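Local coordinates for protein Exo-alpha-sialidase (Clostridium perfringens, PDB 2V72) that binds galactose as the family 32 carbohydrate-binding module of a large sialidase toxin, probably helping the enzyme to engage glycans, at residues A50-S54 with A126-V130; N77-I81 with V130-I136; F80-I86 with A98-E104. All coordinates share one frame; numbering follows the deposited sequence.

Overall arrangement
Interaction 2 is the one at the sugar: N78 and F133 belong to the galactose pocket, together with H42, W45 and R73. Interaction 1 sits about 8 Å away, centre to centre, and shares V130 with it; the methyls A126 CB and A134 CB pack 3.5 Å apart where the two meet. Interaction 3 starts from the same F80-I81 piece of chain, its centre about 11 Å from that of interaction 2 and about 9 Å from that of interaction 1. The segments A126-V130 and F80-I86 run next to each other, with I127 N 2.8 Å from K83 O, so one continuous patch leads from the pocket loops into the sheet that holds strands 53-59, 121-129, 84-90 and 93-101.

Interaction 1 (A50-S54 with A126-V130); sequences ALPQS and AIQGV
L51 drapes its side chain along the backbone of A126-G129, and with A126 it buries the most surface in this contact. Its two methyls divide the work. CD1 goes to the G129 end, where it lies 3.4 Å from G129 N, while CD2 settles beside A126, 4.1 Å from the CB methyl. With CG beside its own backbone N (chi1 -55°), the fork straddles the corner that the opposite chain turns at I127 and Q128; L51 CB itself is 3.4 Å from I127 O.

The peptide bond between L51 and P52 is cis, and P52 CA then sits against A126 O at 3.1 Å in a CA-H...O contact. One residue further on the strands pair properly: A126 N donates to Q53 O at 2.8 Å, whereas the return bond from Q53 N to A126 O is weak. The Q53 side chain folds back so that NE2 donates a hydrogen bond to A50 O at 2.9 Å, and its OE1 is held by T21 OG1.

In the sheet, strand 53-59 lies between strands 17-20 and 121-129. Beyond A126, the backbone of I127 and Q128 bonds to K83 in a classic beta bulge, and the A126 methyl packs on I81 and A134.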
ATOM      1  N   ALA A  50     -17.173   3.166   0.478  1.00 49.14           N
ATOM      2  CA  ALA A  50     -16.652   4.526   0.336  1.00 49.28           C
ATOM      3  C   ALA A  50     -15.338   4.731   1.107  1.00 49.27           C
ATOM      4  O   ALA A  50     -15.136   4.134   2.166  1.00 49.28           O
ATOM      5  CB  ALA A  50     -17.699   5.536   0.787  1.00 49.27           C
ATOM      6  N   LEU A  51     -14.458   5.575   0.570  1.00 49.14           N
ATOM      7  CA  LEU A  51     -13.179   5.905   1.227  1.00 49.07           C
ATOM      8  C   LEU A  51     -13.396   6.706   2.524  1.00 49.21           C
ATOM      9  O   LEU A  51     -14.425   7.370   2.673  1.00 49.42           O
ATOM     10  CB  LEU A  51     -12.246   6.661   0.266  1.00 48.94           C
ATOM     11  CG  LEU A  51     -11.927   5.996  -1.083  1.00 48.27           C
ATOM     12  CD1 LEU A  51     -11.287   6.984  -2.041  1.00 48.31           C
ATOM     13  CD2 LEU A  51     -11.061   4.740  -0.928  1.00 47.68           C
ATOM     14  N   PRO A  52     -12.441   6.637   3.478  1.00 49.01           N
ATOM     15  CA  PRO A  52     -11.194   5.863   3.458  1.00 48.57           C
ATOM     16  C   PRO A  52     -11.338   4.342   3.533  1.00 48.14           C
ATOM     17  O   PRO A  52     -12.197   3.813   4.246  1.00 48.16           O
ATOM     18  CB  PRO A  52     -10.428   6.385   4.679  1.00 48.67           C
ATOM     19  CG  PRO A  52     -11.444   6.945   5.569  1.00 49.23           C
ATOM     20  CD  PRO A  52     -12.571   7.435   4.710  1.00 49.03           C
ATOM     21  N   GLN A  53     -10.497   3.661   2.761  1.00 47.52           N
ATOM     22  CA  GLN A  53     -10.285   2.223   2.885  1.00 46.95           C
ATOM     23  C   GLN A  53      -8.775   2.042   2.922  1.00 46.82           C
ATOM     24  O   GLN A  53      -8.039   2.941   2.509  1.00 47.09           O
ATOM     25  CB  GLN A  53     -10.901   1.452   1.706  1.00 46.53           C
ATOM     26  CG  GLN A  53     -12.422   1.588   1.560  1.00 46.23           C
ATOM     27  CD  GLN A  53     -13.213   0.922   2.690  1.00 46.35           C
ATOM     28  OE1 GLN A  53     -12.800  -0.105   3.243  1.00 46.07           O
ATOM     29  NE2 GLN A  53     -14.356   1.507   3.027  1.00 45.28           N
ATOM     30  N   SER A  54      -8.310   0.892   3.407  1.00 46.56           N
ATOM     31  CA  SER A  54      -6.886   0.697   3.641  1.00 46.48           C
ATOM     32  C   SER A  54      -6.400  -0.692   3.260  1.00 46.26           C
ATOM     33  O   SER A  54      -7.194  -1.620   3.137  1.00 46.06           O
ATOM     34  CB  SER A  54      -6.558   0.966   5.110  1.00 46.61           C
ATOM     35  OG  SER A  54      -7.178   0.004   5.940  1.00 47.04           O
ATOM     36  N   ALA A 126      -6.176   4.965   1.958  1.00 48.69           N
ATOM     37  CA  ALA A 126      -6.577   5.825   0.856  1.00 48.62           C
ATOM     38  C   ALA A 126      -7.735   6.719   1.288  1.00 48.84           C
ATOM     39  O   ALA A 126      -8.863   6.254   1.441  1.00 48.92           O
ATOM     40  CB  ALA A 126      -6.962   4.991  -0.340  1.00 48.43           C
ATOM     41  N   ILE A 127      -7.441   7.999   1.499  1.00 49.13           N
ATOM     42  CA  ILE A 127      -8.458   8.984   1.890  1.00 49.61           C
ATOM     43  C   ILE A 127      -9.254   9.437   0.668  1.00 49.99           C
ATOM     44  O   ILE A 127     -10.479   9.565   0.726  1.00 50.34           O
ATOM     45  CB  ILE A 127      -7.828  10.212   2.589  1.00 49.51           C
ATOM     46  CG1 ILE A 127      -7.023   9.776   3.820  1.00 49.84           C
ATOM     47  CG2 ILE A 127      -8.905  11.237   2.966  1.00 49.41           C
ATOM     48  CD1 ILE A 127      -6.059  10.835   4.340  1.00 50.84           C
ATOM     49  N   GLN A 128      -8.543   9.695  -0.427  1.00 50.29           N
ATOM     50  CA  GLN A 128      -9.152  10.101  -1.683  1.00 50.94           C
ATOM     51  C   GLN A 128      -8.452   9.355  -2.802  1.00 50.50           C
ATOM     52  O   GLN A 128      -7.261   9.065  -2.704  1.00 50.54           O
ATOM     53  CB  GLN A 128      -9.022  11.607  -1.903  1.00 51.03           C
ATOM     54  CG  GLN A 128      -9.898  12.466  -0.996  1.00 52.19           C
ATOM     55  CD  GLN A 128      -9.964  13.922  -1.436  1.00 52.70           C
ATOM     56  OE1 GLN A 128     -10.115  14.224  -2.632  1.00 56.07           O
ATOM     57  NE2 GLN A 128      -9.864  14.837  -0.471  1.00 53.23           N
ATOM     58  N   GLY A 129      -9.207   9.036  -3.849  1.00 50.15           N
ATOM     59  CA  GLY A 129      -8.709   8.294  -5.000  1.00 49.77           C
ATOM     60  C   GLY A 129      -9.684   8.463  -6.148  1.00 49.76           C
ATOM     61  O   GLY A 129     -10.864   8.724  -5.919  1.00 49.92           O
ATOM     62  N   VAL A 130      -9.204   8.325  -7.384  1.00 49.61           N
ATOM     63  CA  VAL A 130     -10.071   8.565  -8.547  1.00 49.62           C
ATOM     64  C   VAL A 130     -11.169   7.517  -8.716  1.00 49.33           C
ATOM     65  O   VAL A 130     -10.946   6.311  -8.529  1.00 49.26           O
ATOM     66  CB  VAL A 130      -9.286   8.865  -9.887  1.00 49.67           C
ATOM     67  CG1 VAL A 130      -7.792   8.722  -9.716  1.00 49.81           C
ATOM     68  CG2 VAL A 130      -9.799   8.034 -11.067  1.00 50.01           C
TER

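Interaction 2 (N77-I81 with V130-I136); sequences NNGFI and VGGFASI. With GAL (beta-D-galactopyranose), chain C.
The galactose pocket is lined here by two loops that touch through N78 and F133. Their side chains lie side by side and point the same way, with the amide plane turned 69° from the ring; N78 OD1 comes to the ring edge, 3.7 Å from F133 CD1. Both then meet the sugar: N78 CB is 3.3 Å from galactose O4, and F133 CZ is 3.9 Å from galactose C6.

Behind them the backbones are stitched together. A type II turn runs from N77 to F80, and G79 sits in the middle of the contact. G79 N donates to V130 O at 2.8 Å and G79 O accepts from S135 N, while G79 CA points its hydrogen at F133 O. V130 N returns a bond to F80 O, so V130 is bonded through both its N and its O to the G79-F80 end of the turn.

S135 OG lies between its own N and carbonyl carbon (chi1 56°), which swings it to N78 O, 2.9 Å off, in the carbonyl plane and on a lone pair. R73 NH1 bonds to that same carbonyl as well as to the sugar, so S135 stands one shell behind a sugar-binding group.

V130 spreads its methyls over the turn, CG2 against N77 and CG1 against F80. V130 CG1 stands only 3.2 Å from F80 CB, and with V130 nearly eclipsed (chi1 5°) the exact place of that methyl is doubtful. Toward the interior, I81 CD1 meets I136 CG1 at 4.1 Å, and a water joins I81 N, 3.0 Å away, to S135 O.

Such an arrangement, with loops at one end of a beta-sandwich carrying the ligand site, is characteristic of F5/8 type C modules, to which the family 32 binding modules belong.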
ATOM      1  N   ASN A  77      -7.233   4.270 -14.778  1.00 50.52           N
ATOM      2  CA  ASN A  77      -6.937   5.227 -13.698  1.00 50.44           C
ATOM      3  C   ASN A  77      -7.719   5.053 -12.380  1.00 49.81           C
ATOM      4  O   ASN A  77      -7.351   5.628 -11.354  1.00 49.69           O
ATOM      5  CB  ASN A  77      -6.967   6.684 -14.200  1.00 50.70           C
ATOM      6  CG  ASN A  77      -8.346   7.144 -14.657  1.00 52.65           C
ATOM      7  OD1 ASN A  77      -8.517   8.311 -15.033  1.00 54.49           O
ATOM      8  ND2 ASN A  77      -9.330   6.247 -14.633  1.00 53.93           N
ATOM      9  N   ASN A  78      -8.779   4.247 -12.412  1.00 48.98           N
ATOM     10  CA  ASN A  78      -9.621   4.030 -11.234  1.00 48.30           C
ATOM     11  C   ASN A  78      -8.821   3.587 -10.019  1.00 47.64           C
ATOM     12  O   ASN A  78      -8.107   2.578 -10.062  1.00 47.14           O
ATOM     13  CB  ASN A  78     -10.728   3.006 -11.525  1.00 48.35           C
ATOM     14  CG  ASN A  78     -12.001   3.648 -12.039  1.00 48.20           C
ATOM     15  OD1 ASN A  78     -12.312   4.794 -11.716  1.00 49.37           O
ATOM     16  ND2 ASN A  78     -12.755   2.901 -12.828  1.00 48.32           N
ATOM     17  N   GLY A  79      -8.939   4.356  -8.943  1.00 47.23           N
ATOM     18  CA  GLY A  79      -8.269   4.024  -7.692  1.00 47.06           C
ATOM     19  C   GLY A  79      -6.862   4.565  -7.522  1.00 46.95           C
ATOM     20  O   GLY A  79      -6.192   4.228  -6.545  1.00 47.07           O
ATOM     21  N   PHE A  80      -6.397   5.380  -8.472  1.00 46.67           N
ATOM     22  CA  PHE A  80      -5.176   6.144  -8.265  1.00 46.41           C
ATOM     23  C   PHE A  80      -5.412   6.863  -6.941  1.00 46.89           C
ATOM     24  O   PHE A  80      -6.323   7.686  -6.839  1.00 46.91           O
ATOM     25  CB  PHE A  80      -4.953   7.193  -9.373  1.00 45.72           C
ATOM     26  CG  PHE A  80      -4.347   6.657 -10.653  1.00 44.27           C
ATOM     27  CD1 PHE A  80      -4.269   7.477 -11.777  1.00 43.86           C
ATOM     28  CD2 PHE A  80      -3.858   5.362 -10.748  1.00 43.43           C
ATOM     29  CE1 PHE A  80      -3.709   7.017 -12.980  1.00 43.60           C
ATOM     30  CE2 PHE A  80      -3.295   4.895 -11.943  1.00 43.81           C
ATOM     31  CZ  PHE A  80      -3.221   5.725 -13.058  1.00 43.26           C
ATOM     32  N   ILE A  81      -4.627   6.531  -5.921  1.00 47.18           N
ATOM     33  CA  ILE A  81      -4.768   7.182  -4.620  1.00 47.54           C
ATOM     34  C   ILE A  81      -4.160   8.579  -4.690  1.00 48.12           C
ATOM     35  O   ILE A  81      -3.008   8.736  -5.101  1.00 48.21           O
ATOM     36  CB  ILE A  81      -4.126   6.349  -3.478  1.00 47.41           C
ATOM     37  CG1 ILE A  81      -4.737   4.937  -3.454  1.00 47.19           C
ATOM     38  CG2 ILE A  81      -4.293   7.072  -2.134  1.00 47.49           C
ATOM     39  CD1 ILE A  81      -4.029   3.936  -2.567  1.00 47.03           C
ATOM     40  N   VAL A 130      -9.204   8.325  -7.384  1.00 49.61           N
ATOM     41  CA  VAL A 130     -10.071   8.565  -8.547  1.00 49.62           C
ATOM     42  C   VAL A 130     -11.169   7.517  -8.716  1.00 49.33           C
ATOM     43  O   VAL A 130     -10.946   6.311  -8.529  1.00 49.26           O
ATOM     44  CB  VAL A 130      -9.286   8.865  -9.887  1.00 49.67           C
ATOM     45  CG1 VAL A 130      -7.792   8.722  -9.716  1.00 49.81           C
ATOM     46  CG2 VAL A 130      -9.799   8.034 -11.067  1.00 50.01           C
ATOM     47  N   GLY A 131     -12.359   8.016  -9.048  1.00 48.84           N
ATOM     48  CA  GLY A 131     -13.561   7.204  -9.158  1.00 48.27           C
ATOM     49  C   GLY A 131     -14.145   6.872  -7.799  1.00 48.02           C
ATOM     50  O   GLY A 131     -15.208   6.256  -7.719  1.00 48.22           O
ATOM     51  N   GLY A 132     -13.455   7.291  -6.737  1.00 47.50           N
ATOM     52  CA  GLY A 132     -13.827   6.955  -5.362  1.00 46.85           C
ATOM     53  C   GLY A 132     -13.337   5.568  -4.976  1.00 46.61           C
ATOM     54  O   GLY A 132     -13.867   4.950  -4.056  1.00 46.77           O
ATOM     55  N   PHE A 133     -12.324   5.082  -5.690  1.00 46.40           N
ATOM     56  CA  PHE A 133     -11.716   3.776  -5.427  1.00 45.87           C
ATOM     57  C   PHE A 133     -10.279   3.910  -4.927  1.00 45.53           C
ATOM     58  O   PHE A 133      -9.717   5.003  -4.894  1.00 45.04           O
ATOM     59  CB  PHE A 133     -11.713   2.909  -6.695  1.00 46.18           C
ATOM     60  CG  PHE A 133     -13.065   2.751  -7.332  1.00 46.82           C
ATOM     61  CD1 PHE A 133     -13.390   3.464  -8.480  1.00 46.77           C
ATOM     62  CD2 PHE A 133     -14.014   1.895  -6.778  1.00 47.66           C
ATOM     63  CE1 PHE A 133     -14.644   3.325  -9.073  1.00 47.95           C
ATOM     64  CE2 PHE A 133     -15.269   1.749  -7.357  1.00 47.83           C
ATOM     65  CZ  PHE A 133     -15.585   2.465  -8.508  1.00 47.49           C
ATOM     66  N   ALA A 134      -9.700   2.776  -4.539  1.00 45.03           N
ATOM     67  CA  ALA A 134      -8.289   2.677  -4.212  1.00 44.41           C
ATOM     68  C   ALA A 134      -7.759   1.420  -4.885  1.00 44.06           C
ATOM     69  O   ALA A 134      -8.382   0.352  -4.781  1.00 44.10           O
ATOM     70  CB  ALA A 134      -8.094   2.596  -2.698  1.00 44.47           C
ATOM     71  N   SER A 135      -6.634   1.558  -5.585  1.00 42.96           N
ATOM     72  CA  SER A 135      -5.930   0.433  -6.186  1.00 42.30           C
ATOM     73  C   SER A 135      -4.415   0.556  -6.009  1.00 42.52           C
ATOM     74  O   SER A 135      -3.868   1.666  -5.983  1.00 42.48           O
ATOM     75  CB  SER A 135      -6.295   0.263  -7.668  1.00 42.35           C
ATOM     76  OG  SER A 135      -6.051   1.432  -8.435  1.00 41.70           O
ATOM     77  N   ILE A 136      -3.764  -0.595  -5.845  1.00 42.44           N
ATOM     78  CA  ILE A 136      -2.316  -0.717  -5.776  1.00 42.44           C
ATOM     79  C   ILE A 136      -1.974  -2.030  -6.472  1.00 43.07           C
ATOM     80  O   ILE A 136      -2.444  -3.096  -6.068  1.00 43.07           O
ATOM     81  CB  ILE A 136      -1.776  -0.747  -4.304  1.00 42.47           C
ATOM     82  CG1 ILE A 136      -1.929   0.620  -3.622  1.00 42.06           C
ATOM     83  CG2 ILE A 136      -0.304  -1.175  -4.270  1.00 41.89           C
ATOM     84  CD1 ILE A 136      -1.653   0.609  -2.117  1.00 41.79           C
TER
HETATM   85  C1  GAL C1140     -13.213  -1.011 -14.510  1.00 48.53           C
HETATM   86  C2  GAL C1140     -11.747  -1.237 -14.148  1.00 48.85           C
HETATM   87  C3  GAL C1140     -11.619  -1.945 -12.795  1.00 48.25           C
HETATM   88  C4  GAL C1140     -12.498  -1.304 -11.718  1.00 48.00           C
HETATM   89  C5  GAL C1140     -13.916  -1.070 -12.221  1.00 48.42           C
HETATM   90  C6  GAL C1140     -14.731  -0.302 -11.184  1.00 47.79           C
HETATM   91  O1  GAL C1140     -13.267  -0.188 -15.647  1.00 49.22           O
HETATM   92  O2  GAL C1140     -11.102  -1.971 -15.168  1.00 48.29           O
HETATM   93  O3  GAL C1140     -10.278  -1.889 -12.367  1.00 47.96           O
HETATM   94  O4  GAL C1140     -11.948  -0.067 -11.321  1.00 47.65           O
HETATM   95  O5  GAL C1140     -13.891  -0.354 -13.451  1.00 49.00           O
HETATM   96  O6  GAL C1140     -16.105  -0.402 -11.490  1.00 47.84           O
HETATM   97  O   HOH W   1      -2.746   4.234  -6.257  1.00 45.45           O

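Interaction 3 (F80-I86 with A98-E104); sequences FITKYEI and AEGTWEE
Y84 and W102 form the dense half of this contact. The rings make an offset stack, with the phenol centroid 3.9 Å from that of the indole six-membered ring and the planes 18° apart. A chi1 of 68° tucks the Y84 ring in over its own backbone and across to the neighbouring strand. There its other face is covered by the G100 backbone, with G100 CA 4.2 Å from the ring centroid in a CH-pi contact. W102 is fixed from its backbone too: its N donates to T82 O at 2.7 Å, and T101 OG1 reaches the same oxygen from the opposite face of the carbonyl plane, so two donors grip it. I86 CB and A98 CB pack 3.7 Å apart on the same side of the sheet as the phenol, next to V111.

This is the beta hairpin of strands 84-90 and 93-101, antiparallel, with 93-101 outermost in its five-stranded sheet. T82 and K83 form a classic bulge facing Q128 of the next strand.

Apart from the T101 hydroxyl, the opposite side, carrying K83, E85 and E99, is looser. E85 CG only brushes E99 CB at 4.1 Å, and the carboxylates stay apart, E85 OE2 lying 6.6 Å from E99 OE2. Beyond W102 the chains separate: a water bridges I81 O, 2.7 Å away, and E103 O, while T82 CG2 and the exposed E104 meet alongside each other at E104 CG, 3.9 Å apart.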
ATOM      1  N   PHE A  80      -6.397   5.380  -8.472  1.00 46.67           N
ATOM      2  CA  PHE A  80      -5.176   6.144  -8.265  1.00 46.41           C
ATOM      3  C   PHE A  80      -5.412   6.863  -6.941  1.00 46.89           C
ATOM      4  O   PHE A  80      -6.323   7.686  -6.839  1.00 46.91           O
ATOM      5  CB  PHE A  80      -4.953   7.193  -9.373  1.00 45.72           C
ATOM      6  CG  PHE A  80      -4.347   6.657 -10.653  1.00 44.27           C
ATOM      7  CD1 PHE A  80      -4.269   7.477 -11.777  1.00 43.86           C
ATOM      8  CD2 PHE A  80      -3.858   5.362 -10.748  1.00 43.43           C
ATOM      9  CE1 PHE A  80      -3.709   7.017 -12.980  1.00 43.60           C
ATOM     10  CE2 PHE A  80      -3.295   4.895 -11.943  1.00 43.81           C
ATOM     11  CZ  PHE A  80      -3.221   5.725 -13.058  1.00 43.26           C
ATOM     12  N   ILE A  81      -4.627   6.531  -5.921  1.00 47.18           N
ATOM     13  CA  ILE A  81      -4.768   7.182  -4.620  1.00 47.54           C
ATOM     14  C   ILE A  81      -4.160   8.579  -4.690  1.00 48.12           C
ATOM     15  O   ILE A  81      -3.008   8.736  -5.101  1.00 48.21           O
ATOM     16  CB  ILE A  81      -4.126   6.349  -3.478  1.00 47.41           C
ATOM     17  CG1 ILE A  81      -4.737   4.937  -3.454  1.00 47.19           C
ATOM     18  CG2 ILE A  81      -4.293   7.072  -2.134  1.00 47.49           C
ATOM     19  CD1 ILE A  81      -4.029   3.936  -2.567  1.00 47.03           C
ATOM     20  N   THR A  82      -4.949   9.584  -4.306  1.00 48.59           N
ATOM     21  CA  THR A  82      -4.519  10.983  -4.365  1.00 49.24           C
ATOM     22  C   THR A  82      -4.179  11.583  -2.994  1.00 49.59           C
ATOM     23  O   THR A  82      -3.365  12.502  -2.904  1.00 49.91           O
ATOM     24  CB  THR A  82      -5.580  11.883  -5.044  1.00 49.35           C
ATOM     25  OG1 THR A  82      -6.791  11.857  -4.275  1.00 49.25           O
ATOM     26  CG2 THR A  82      -5.853  11.432  -6.482  1.00 48.74           C
ATOM     27  N   LYS A  83      -4.822  11.080  -1.942  1.00 49.64           N
ATOM     28  CA  LYS A  83      -4.564  11.522  -0.572  1.00 50.03           C
ATOM     29  C   LYS A  83      -4.450  10.286   0.324  1.00 50.08           C
ATOM     30  O   LYS A  83      -5.314   9.395   0.291  1.00 50.09           O
ATOM     31  CB  LYS A  83      -5.682  12.453  -0.090  1.00 50.08           C
ATOM     32  CG  LYS A  83      -5.274  13.408   1.026  1.00 50.87           C
ATOM     33  CD  LYS A  83      -6.460  14.190   1.577  1.00 50.84           C
ATOM     34  CE  LYS A  83      -6.020  15.055   2.753  1.00 53.14           C
ATOM     35  NZ  LYS A  83      -7.060  15.197   3.828  1.00 53.82           N
ATOM     36  N   TYR A  84      -3.381  10.233   1.117  1.00 49.97           N
ATOM     37  CA  TYR A  84      -3.007   9.016   1.835  1.00 50.09           C
ATOM     38  C   TYR A  84      -2.497   9.268   3.262  1.00 50.29           C
ATOM     39  O   TYR A  84      -2.154  10.398   3.630  1.00 50.49           O
ATOM     40  CB  TYR A  84      -1.941   8.240   1.039  1.00 50.01           C
ATOM     41  CG  TYR A  84      -0.601   8.948   0.968  1.00 50.03           C
ATOM     42  CD1 TYR A  84       0.395   8.697   1.910  1.00 50.08           C
ATOM     43  CD2 TYR A  84      -0.339   9.883  -0.035  1.00 50.62           C
ATOM     44  CE1 TYR A  84       1.622   9.361   1.857  1.00 50.35           C
ATOM     45  CE2 TYR A  84       0.876  10.550  -0.100  1.00 50.13           C
ATOM     46  CZ  TYR A  84       1.853  10.283   0.844  1.00 50.34           C
ATOM     47  OH  TYR A  84       3.050  10.946   0.772  1.00 50.15           O
ATOM     48  N   GLU A  85      -2.468   8.194   4.049  1.00 50.24           N
ATOM     49  CA  GLU A  85      -1.773   8.134   5.332  1.00 50.28           C
ATOM     50  C   GLU A  85      -1.040   6.810   5.375  1.00 50.14           C
ATOM     51  O   GLU A  85      -1.506   5.820   4.809  1.00 50.41           O
ATOM     52  CB  GLU A  85      -2.757   8.154   6.496  1.00 50.34           C
ATOM     53  CG  GLU A  85      -3.349   9.508   6.875  1.00 50.67           C
ATOM     54  CD  GLU A  85      -4.380   9.384   8.002  1.00 50.51           C
ATOM     55  OE1 GLU A  85      -4.703   8.239   8.397  1.00 51.29           O
ATOM     56  OE2 GLU A  85      -4.877  10.424   8.485  1.00 49.76           O
ATOM     57  N   ILE A  86       0.108   6.790   6.039  1.00 50.08           N
ATOM     58  CA  ILE A  86       0.839   5.555   6.279  1.00 50.10           C
ATOM     59  C   ILE A  86       1.108   5.399   7.783  1.00 50.30           C
ATOM     60  O   ILE A  86       1.661   6.295   8.420  1.00 49.76           O
ATOM     61  CB  ILE A  86       2.165   5.496   5.461  1.00 50.22           C
ATOM     62  CG1 ILE A  86       1.895   5.682   3.954  1.00 50.40           C
ATOM     63  CG2 ILE A  86       2.928   4.194   5.743  1.00 50.53           C
ATOM     64  CD1 ILE A  86       3.101   5.428   3.046  1.00 49.66           C
ATOM     65  N   ALA A  98       3.679   8.647   7.787  1.00 57.51           N
ATOM     66  CA  ALA A  98       3.668   9.381   6.525  1.00 57.10           C
ATOM     67  C   ALA A  98       2.250   9.801   6.181  1.00 56.85           C
ATOM     68  O   ALA A  98       1.290   9.126   6.549  1.00 56.76           O
ATOM     69  CB  ALA A  98       4.267   8.544   5.400  1.00 57.09           C
ATOM     70  N   GLU A  99       2.128  10.931   5.494  1.00 56.74           N
ATOM     71  CA  GLU A  99       0.846  11.402   4.973  1.00 57.14           C
ATOM     72  C   GLU A  99       1.085  12.491   3.948  1.00 56.92           C
ATOM     73  O   GLU A  99       2.081  13.205   4.025  1.00 57.28           O
ATOM     74  CB  GLU A  99      -0.076  11.909   6.094  1.00 57.47           C
ATOM     75  CG  GLU A  99       0.589  12.844   7.109  1.00 58.99           C
ATOM     76  CD  GLU A  99       0.207  14.304   6.933  1.00 60.92           C
ATOM     77  OE1 GLU A  99       0.227  14.808   5.784  1.00 61.00           O
ATOM     78  OE2 GLU A  99      -0.109  14.948   7.963  1.00 61.52           O
ATOM     79  N   GLY A 100       0.174  12.609   2.985  1.00 56.72           N
ATOM     80  CA  GLY A 100       0.265  13.647   1.971  1.00 56.36           C
ATOM     81  C   GLY A 100      -0.682  13.463   0.803  1.00 56.26           C
ATOM     82  O   GLY A 100      -1.774  12.903   0.942  1.00 56.36           O
ATOM     83  N   THR A 101      -0.242  13.947  -0.351  1.00 55.89           N
ATOM     84  CA  THR A 101      -1.000  13.896  -1.589  1.00 55.54           C
ATOM     85  C   THR A 101      -0.144  13.281  -2.696  1.00 55.22           C
ATOM     86  O   THR A 101       1.061  13.524  -2.766  1.00 55.42           O
ATOM     87  CB  THR A 101      -1.548  15.313  -1.961  1.00 55.48           C
ATOM     88  OG1 THR A 101      -2.979  15.311  -1.877  1.00 55.08           O
ATOM     89  CG2 THR A 101      -1.143  15.755  -3.361  1.00 56.19           C
ATOM     90  N   TRP A 102      -0.769  12.454  -3.530  1.00 54.75           N
ATOM     91  CA  TRP A 102      -0.120  11.908  -4.713  1.00 54.44           C
ATOM     92  C   TRP A 102      -0.796  12.407  -5.987  1.00 54.52           C
ATOM     93  O   TRP A 102      -2.012  12.623  -6.012  1.00 54.61           O
ATOM     94  CB  TRP A 102      -0.129  10.378  -4.692  1.00 53.95           C
ATOM     95  CG  TRP A 102       0.864   9.752  -3.756  1.00 53.73           C
ATOM     96  CD1 TRP A 102       2.105  10.234  -3.419  1.00 53.23           C
ATOM     97  CD2 TRP A 102       0.721   8.500  -3.071  1.00 52.86           C
ATOM     98  NE1 TRP A 102       2.730   9.369  -2.550  1.00 52.55           N
ATOM     99  CE2 TRP A 102       1.905   8.299  -2.317  1.00 53.17           C
ATOM    100  CE3 TRP A 102      -0.296   7.535  -3.009  1.00 52.69           C
ATOM    101  CZ2 TRP A 102       2.099   7.170  -1.507  1.00 53.09           C
ATOM    102  CZ3 TRP A 102      -0.105   6.410  -2.208  1.00 52.90           C
ATOM    103  CH2 TRP A 102       1.087   6.240  -1.463  1.00 53.32           C
ATOM    104  N   GLU A 103       0.005  12.572  -7.041  1.00 54.58           N
ATOM    105  CA  GLU A 103      -0.473  12.967  -8.365  1.00 54.81           C
ATOM    106  C   GLU A 103      -1.356  11.897  -9.002  1.00 54.35           C
ATOM    107  O   GLU A 103      -1.259  10.718  -8.658  1.00 54.42           O
ATOM    108  CB  GLU A 103       0.719  13.233  -9.292  1.00 54.79           C
ATOM    109  CG  GLU A 103       1.116  14.688  -9.459  1.00 55.54           C
ATOM    110  CD  GLU A 103       2.216  14.855 -10.493  1.00 56.19           C
ATOM    111  OE1 GLU A 103       3.398  14.661 -10.131  1.00 57.88           O
ATOM    112  OE2 GLU A 103       1.902  15.169 -11.671  1.00 58.08           O
ATOM    113  N   GLU A 104      -2.189  12.321  -9.952  1.00 54.02           N
ATOM    114  CA  GLU A 104      -3.028  11.430 -10.747  1.00 53.61           C
ATOM    115  C   GLU A 104      -2.336  10.849 -11.976  1.00 53.39           C
ATOM    116  O   GLU A 104      -2.627  11.242 -13.114  1.00 53.74           O
ATOM    117  CB  GLU A 104      -4.272  12.170 -11.203  1.00 53.85           C
ATOM    118  CG  GLU A 104      -5.441  12.060 -10.264  1.00 54.39           C
ATOM    119  CD  GLU A 104      -6.683  12.641 -10.874  1.00 55.21           C
ATOM    120  OE1 GLU A 104      -7.114  12.132 -11.936  1.00 56.12           O
ATOM    121  OE2 GLU A 104      -7.220  13.607 -10.294  1.00 56.01           O
TER
HETATM  122  O   HOH W   2      -2.383   8.307  -7.642  1.00 44.28           O